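Local coordinates for protein galactokinase (Bifidobacterium longum subsp. infantis ATCC 15697 = JCM 1222 = DSM 20088, PDB 6TEQ) that probably catalyses the ATP-dependent phosphorylation of galactose as a GHMP-family galactokinase, and binds 2-deoxy-2-fluoro-galactose in its sugar pocket, at residues Ala36-Val41 and Pro57-His62; His62-Ala67 and Phe129-Pro134. All blocks are in the same frame, centred on the assembly; numbering follows the deposited sequence. Where two conformers were deposited one is given.

Contact 1 of 2, residues Ala36-Val41 and Pro57-His62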
loop_
_atom_site.group_PDB
_atom_site.type_symbol
_atom_site.label_atom_id
_atom_site.label_comp_id
_atom_site.label_asym_id
_atom_site.label_seq_id
_atom_site.Cartn_x
_atom_site.Cartn_y
_atom_site.Cartn_z
ATOM N N ALA A 36 -5.692 0.014 -15.089
ATOM C CA ALA A 36 -4.991 0.842 -14.097
ATOM C C ALA A 36 -5.328 0.391 -12.707
ATOM O O ALA A 36 -6.367 -0.234 -12.503
ATOM C CB ALA A 36 -5.279 2.308 -14.294
ATOM N N ALA A 37 -4.341 0.558 -11.824
ATOM C CA ALA A 37 -4.533 0.271 -10.400
ATOM C C ALA A 37 -3.995 1.441 -9.621
ATOM O O ALA A 37 -2.938 2.022 -9.977
ATOM C CB ALA A 37 -3.877 -1.029 -10.051
ATOM N N PRO A 38 -4.648 1.772 -8.505
ATOM C CA PRO A 38 -4.200 2.898 -7.696
ATOM C C PRO A 38 -3.121 2.529 -6.687
ATOM O O PRO A 38 -2.956 1.404 -6.225
ATOM C CB PRO A 38 -5.479 3.354 -7.007
ATOM C CG PRO A 38 -6.201 2.017 -6.752
ATOM C CD PRO A 38 -5.969 1.272 -8.058
ATOM N N GLY A 39 -2.396 3.568 -6.285
ATOM C CA GLY A 39 -1.637 3.515 -5.037
ATOM C C GLY A 39 -2.595 3.666 -3.868
ATOM O O GLY A 39 -3.803 3.716 -4.078
ATOM N N ARG A 40 -2.052 3.696 -2.650
ATOM C CA ARG A 40 -2.908 3.648 -1.467
ATOM C C ARG A 40 -2.287 4.438 -0.343
ATOM O O ARG A 40 -1.028 4.513 -0.232
ATOM C CB ARG A 40 -3.147 2.191 -1.056
ATOM C CG ARG A 40 -1.939 1.435 -0.545
ATOM C CD ARG A 40 -1.782 1.510 0.943
ATOM N NE ARG A 40 -0.510 0.929 1.376
ATOM C CZ ARG A 40 0.643 1.555 1.468
ATOM N NH1 ARG A 40 1.722 0.872 1.846
ATOM N NH2 ARG A 40 0.735 2.871 1.320
ATOM N N VAL A 41 -3.142 4.874 0.579
ATOM C CA VAL A 41 -2.675 5.270 1.931
ATOM C C VAL A 41 -3.406 4.432 2.979
ATOM O O VAL A 41 -4.636 4.355 2.995
ATOM C CB VAL A 41 -2.831 6.776 2.191
ATOM C CG1 VAL A 41 -1.710 7.581 1.599
ATOM C CG2 VAL A 41 -4.105 7.309 1.603
ATOM N N PRO A 57 -7.026 0.841 4.677
ATOM C CA PRO A 57 -6.548 1.682 3.581
ATOM C C PRO A 57 -7.664 2.298 2.742
ATOM O O PRO A 57 -8.799 1.886 2.771
ATOM C CB PRO A 57 -5.767 0.682 2.717
ATOM C CG PRO A 57 -6.508 -0.648 2.906
ATOM C CD PRO A 57 -6.890 -0.627 4.410
ATOM N N ILE A 58 -7.250 3.376 2.074
ATOM C CA ILE A 58 -7.994 3.983 0.943
ATOM C C ILE A 58 -7.120 3.881 -0.284
ATOM O O ILE A 58 -5.856 3.864 -0.167
ATOM C CB ILE A 58 -8.401 5.430 1.230
ATOM C CG1 ILE A 58 -7.202 6.336 1.471
ATOM C CG2 ILE A 58 -9.383 5.462 2.380
ATOM C CD1 ILE A 58 -7.500 7.790 1.416
ATOM N N ALA A 59 -7.778 3.858 -1.421
ATOM C CA ALA A 59 -7.069 3.925 -2.706
ATOM C C ALA A 59 -6.898 5.403 -3.036
ATOM O O ALA A 59 -7.883 6.203 -2.948
ATOM C CB ALA A 59 -7.851 3.227 -3.768
ATOM N N LEU A 60 -5.706 5.797 -3.448
ATOM C CA LEU A 60 -5.483 7.160 -3.950
ATOM C C LEU A 60 -6.085 7.345 -5.346
ATOM O O LEU A 60 -6.284 6.397 -6.101
ATOM C CB LEU A 60 -3.994 7.452 -3.957
ATOM C CG LEU A 60 -3.339 7.655 -2.606
ATOM C CD1 LEU A 60 -1.851 7.671 -2.829
ATOM C CD2 LEU A 60 -3.791 8.967 -1.992
ATOM N N PRO A 61 -6.304 8.599 -5.786
ATOM C CA PRO A 61 -6.675 8.808 -7.170
ATOM C C PRO A 61 -5.504 8.537 -8.126
ATOM O O PRO A 61 -5.704 8.329 -9.311
ATOM C CB PRO A 61 -6.992 10.280 -7.195
ATOM C CG PRO A 61 -6.330 10.915 -6.008
ATOM C CD PRO A 61 -6.283 9.828 -4.979
ATOM N N HIS A 62 -4.303 8.549 -7.587
ATOM C CA HIS A 62 -3.034 8.350 -8.326
ATOM C C HIS A 62 -2.967 6.880 -8.727
ATOM O O HIS A 62 -3.055 5.990 -7.845
ATOM C CB HIS A 62 -1.823 8.672 -7.462
ATOM C CG HIS A 62 -1.818 10.092 -7.032
ATOM N ND1 HIS A 62 -2.715 10.538 -6.079
ATOM C CD2 HIS A 62 -1.084 11.155 -7.435
ATOM C CE1 HIS A 62 -2.551 11.852 -5.931
ATOM N NE2 HIS A 62 -1.525 12.242 -6.722
#
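Val41 and Ile58 face each other as a hydrogen-bonded pair of an antiparallel beta hairpin, strand 33-42 with strand 54-70. Val41 N gives to Ile58 O at 3.0 Å, and Ile58 N returns to Val41 O. Ile58 CG1 sits between its own backbone N and carbonyl carbon (chi1 61°), which brings it 3.6 Å from Val41 O. The Val41 side chain was modelled in two conformers, so its close packing on Ile58 is doubtful in detail. Leu60 packs along the same strand, with its CG and CD1 against the backbone of Arg40.

Arg40 and Ala59 form the next, non-hydrogen-bonded pair, with side chains on the other face. There Ala59 CB meets the ring of Pro38 at CG, 3.6 Å away. Arg40 CB lies 3.3 Å from Ile58 O.

Farther along, Leu60 N reaches Gly39 O at 2.9 Å. The chain turns a corner at Pro61. Past it, His62 O takes two contacts from strand 36-41: a hydrogen bond from Gly39 N at 3.0 Å and a CA-H...O contact from Pro38 CA at 3.3 Å.

The bound 2-deoxy-2-fluoro-alpha-D-galactopyranose touches the Arg40 side chain, so the hairpin supplies Arg40 to the sugar pocket. Two partners probably steady this arginine: NH2 bonds to Gly138 O, and NE makes a salt bridge to OD1 of Asp191, itself a galactose-binding residue.

Contact 2 of 2, residues His62-Ala67 and Phe129-Pro134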
loop_
_atom_site.group_PDB
_atom_site.type_symbol
_atom_site.label_atom_id
_atom_site.label_comp_id
_atom_site.label_asym_id
_atom_site.label_seq_id
_atom_site.Cartn_x
_atom_site.Cartn_y
_atom_site.Cartn_z
ATOM N N HIS A 62 -4.303 8.549 -7.587
ATOM C CA HIS A 62 -3.034 8.350 -8.326
ATOM C C HIS A 62 -2.967 6.880 -8.727
ATOM O O HIS A 62 -3.055 5.990 -7.845
ATOM C CB HIS A 62 -1.823 8.672 -7.462
ATOM C CG HIS A 62 -1.818 10.092 -7.032
ATOM N ND1 HIS A 62 -2.715 10.538 -6.079
ATOM C CD2 HIS A 62 -1.084 11.155 -7.435
ATOM C CE1 HIS A 62 -2.551 11.852 -5.931
ATOM N NE2 HIS A 62 -1.525 12.242 -6.722
ATOM N N ARG A 63 -2.796 6.595 -10.012
ATOM C CA ARG A 63 -2.827 5.251 -10.579
ATOM C C ARG A 63 -1.596 4.998 -11.439
ATOM O O ARG A 63 -1.008 5.977 -12.020
ATOM C CB ARG A 63 -4.102 5.034 -11.344
ATOM C CG ARG A 63 -5.361 5.141 -10.463
ATOM C CD ARG A 63 -6.628 5.464 -11.219
ATOM N NE ARG A 63 -7.268 4.349 -11.925
ATOM C CZ ARG A 63 -8.028 3.406 -11.380
ATOM N NH1 ARG A 63 -8.242 3.376 -10.077
ATOM N NH2 ARG A 63 -8.615 2.510 -12.158
ATOM N N THR A 64 -1.320 3.706 -11.584
ATOM C CA THR A 64 -0.399 3.175 -12.608
ATOM C C THR A 64 -1.303 2.668 -13.737
ATOM O O THR A 64 -2.163 1.789 -13.466
ATOM C CB THR A 64 0.475 2.073 -12.047
ATOM O OG1 THR A 64 1.300 2.736 -11.100
ATOM C CG2 THR A 64 1.323 1.316 -13.053
ATOM N N PHE A 65 -1.016 3.090 -14.957
ATOM C CA PHE A 65 -1.737 2.713 -16.170
ATOM C C PHE A 65 -0.881 1.780 -16.991
ATOM O O PHE A 65 0.333 1.995 -17.147
ATOM C CB PHE A 65 -2.075 3.929 -17.034
ATOM C CG PHE A 65 -3.092 4.812 -16.368
ATOM C CD1 PHE A 65 -2.700 5.721 -15.418
ATOM C CD2 PHE A 65 -4.399 4.867 -16.822
ATOM C CE1 PHE A 65 -3.646 6.501 -14.788
ATOM C CE2 PHE A 65 -5.355 5.617 -16.165
ATOM C CZ PHE A 65 -4.959 6.464 -15.176
ATOM N N ILE A 66 -1.474 0.649 -17.332
ATOM C CA ILE A 66 -0.770 -0.394 -18.109
ATOM C C ILE A 66 -1.494 -0.527 -19.432
ATOM O O ILE A 66 -2.687 -0.903 -19.459
ATOM C CB ILE A 66 -0.681 -1.748 -17.431
ATOM C CG1 ILE A 66 0.229 -2.751 -18.171
ATOM C CG2 ILE A 66 -2.041 -2.307 -17.054
ATOM C CD1 ILE A 66 0.241 -4.114 -17.547
ATOM N N ALA A 67 -0.767 -0.277 -20.505
ATOM C CA ALA A 67 -1.240 -0.658 -21.872
ATOM C C ALA A 67 -0.671 -2.063 -22.129
ATOM O O ALA A 67 0.542 -2.256 -21.970
ATOM C CB ALA A 67 -0.791 0.368 -22.877
ATOM N N PHE A 129 3.916 0.852 -19.103
ATOM C CA PHE A 129 3.406 1.469 -17.852
ATOM C C PHE A 129 3.700 2.979 -17.824
ATOM O O PHE A 129 4.835 3.413 -18.114
ATOM C CB PHE A 129 4.163 0.870 -16.657
ATOM C CG PHE A 129 3.883 -0.564 -16.467
ATOM C CD1 PHE A 129 2.785 -0.939 -15.723
ATOM C CD2 PHE A 129 4.621 -1.540 -17.117
ATOM C CE1 PHE A 129 2.528 -2.280 -15.495
ATOM C CE2 PHE A 129 4.340 -2.874 -16.908
ATOM C CZ PHE A 129 3.276 -3.234 -16.146
ATOM N N VAL A 130 2.693 3.741 -17.432
ATOM C CA VAL A 130 2.775 5.167 -17.076
ATOM C C VAL A 130 2.120 5.293 -15.698
ATOM O O VAL A 130 1.033 4.805 -15.523
ATOM C CB VAL A 130 2.134 6.103 -18.110
ATOM C CG1 VAL A 130 2.149 7.497 -17.582
ATOM C CG2 VAL A 130 2.863 5.982 -19.469
ATOM N N SER A 131 2.832 5.899 -14.730
ATOM C CA SER A 131 2.313 6.051 -13.370
ATOM C C SER A 131 2.385 7.496 -12.899
ATOM O O SER A 131 3.291 8.234 -13.322
ATOM C CB SER A 131 3.079 5.118 -12.444
ATOM O OG SER A 131 2.507 5.072 -11.166
ATOM N N CYS A 132 1.547 7.829 -11.933
ATOM C CA CYS A 132 1.736 9.032 -11.119
ATOM C C CYS A 132 1.792 8.651 -9.618
ATOM O O CYS A 132 1.621 9.564 -8.815
ATOM C CB CYS A 132 0.656 10.042 -11.415
ATOM S SG CYS A 132 -0.999 9.425 -11.033
ATOM N N VAL A 133 1.921 7.360 -9.256
ATOM C CA VAL A 133 2.170 6.956 -7.852
ATOM C C VAL A 133 3.639 7.238 -7.574
ATOM O O VAL A 133 4.503 6.601 -8.175
ATOM C CB VAL A 133 1.794 5.499 -7.572
ATOM C CG1 VAL A 133 2.001 5.148 -6.117
ATOM C CG2 VAL A 133 0.407 5.206 -8.011
ATOM N N PRO A 134 3.953 8.229 -6.705
ATOM C CA PRO A 134 5.332 8.705 -6.563
ATOM C C PRO A 134 6.289 7.604 -6.062
ATOM O O PRO A 134 5.991 6.814 -5.133
ATOM C CB PRO A 134 5.213 9.930 -5.618
ATOM C CG PRO A 134 3.753 10.332 -5.710
ATOM C CD PRO A 134 2.998 9.038 -5.930
#
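Ser131 OG is held by two groups. Thr64 OG1 lies 2.6 Å away in a short hydroxyl-hydroxyl hydrogen bond, and Val133 N donates to the same oxygen at 3.0 Å. The second bond makes an ST turn, which starts where strand 125-131 ends. Strand 62-67 runs antiparallel to it in the mixed sheet of the GHMP kinase fold. Ser131 OG stands anti to its own backbone N (chi1 -171°), within reach of both partners.

Phe65 and Val130 form the hydrogen-bonded pair. Phe65 N gives to Val130 O at 2.7 Å, and Val130 N returns to Phe65 O. Val130 O also lies at the edge of the Phe65 ring, in its plane. Helix 12-27 covers this face, with Ala19 against Phe65 and Gln18 against Val130.

Thr64, Ile66, Phe129 and Ser131 share the other face, where helix 141-156 packs on the first three. Ile66 and Phe129 lie side by side. Ile66 CG1 sits over one ring face, 3.9 Å from the centroid and offset toward the rim, in a CH-pi contact. Ile66 CD1 is 3.5 Å from CZ of Phe129, while Thr64 CG2 meets the ring edge at CD1. An alanine at Phe129 would probably open a gap beside Ile66 and Thr64 and leave Ile66 CG1 without its CH-pi partner. Phe129 and Val133 lie near Ser80 and Ser141, which bind ADP in another structure of this protein; no nucleotide is bound here.

Beyond the strand end, Cys132 N bonds to Arg63 O at 3.2 Å. The guanidinium of Arg63 is engaged by a salt bridge to Glu415. Cys132 SG takes a weak hydrogen bond from Arg63 N, and Cys132 O lies at the edge of the His62 ring, 3.4 Å from CD2.

In the fold
From the N terminus, strand 33-42 comes first. Contact 1 closes a short loop of 15 residues when the chain returns along strand 54-70. Contact 2 opens on the same strand, at the shared His62, and closes a loop of 61 residues when strand 125-131 arrives. The two loops are in series; they neither nest nor cross. Strand 33-42 stays beside strand 54-70 past the corner, where Ala37 O and Thr64 N probably form a hydrogen bond. Strand 54-70 thus joins the galactose-binding hairpin to strand 125-131. The three strands belong to one mixed sheet; the chain after strand 125-131 leads on to the ADP-binding residues around Ser140.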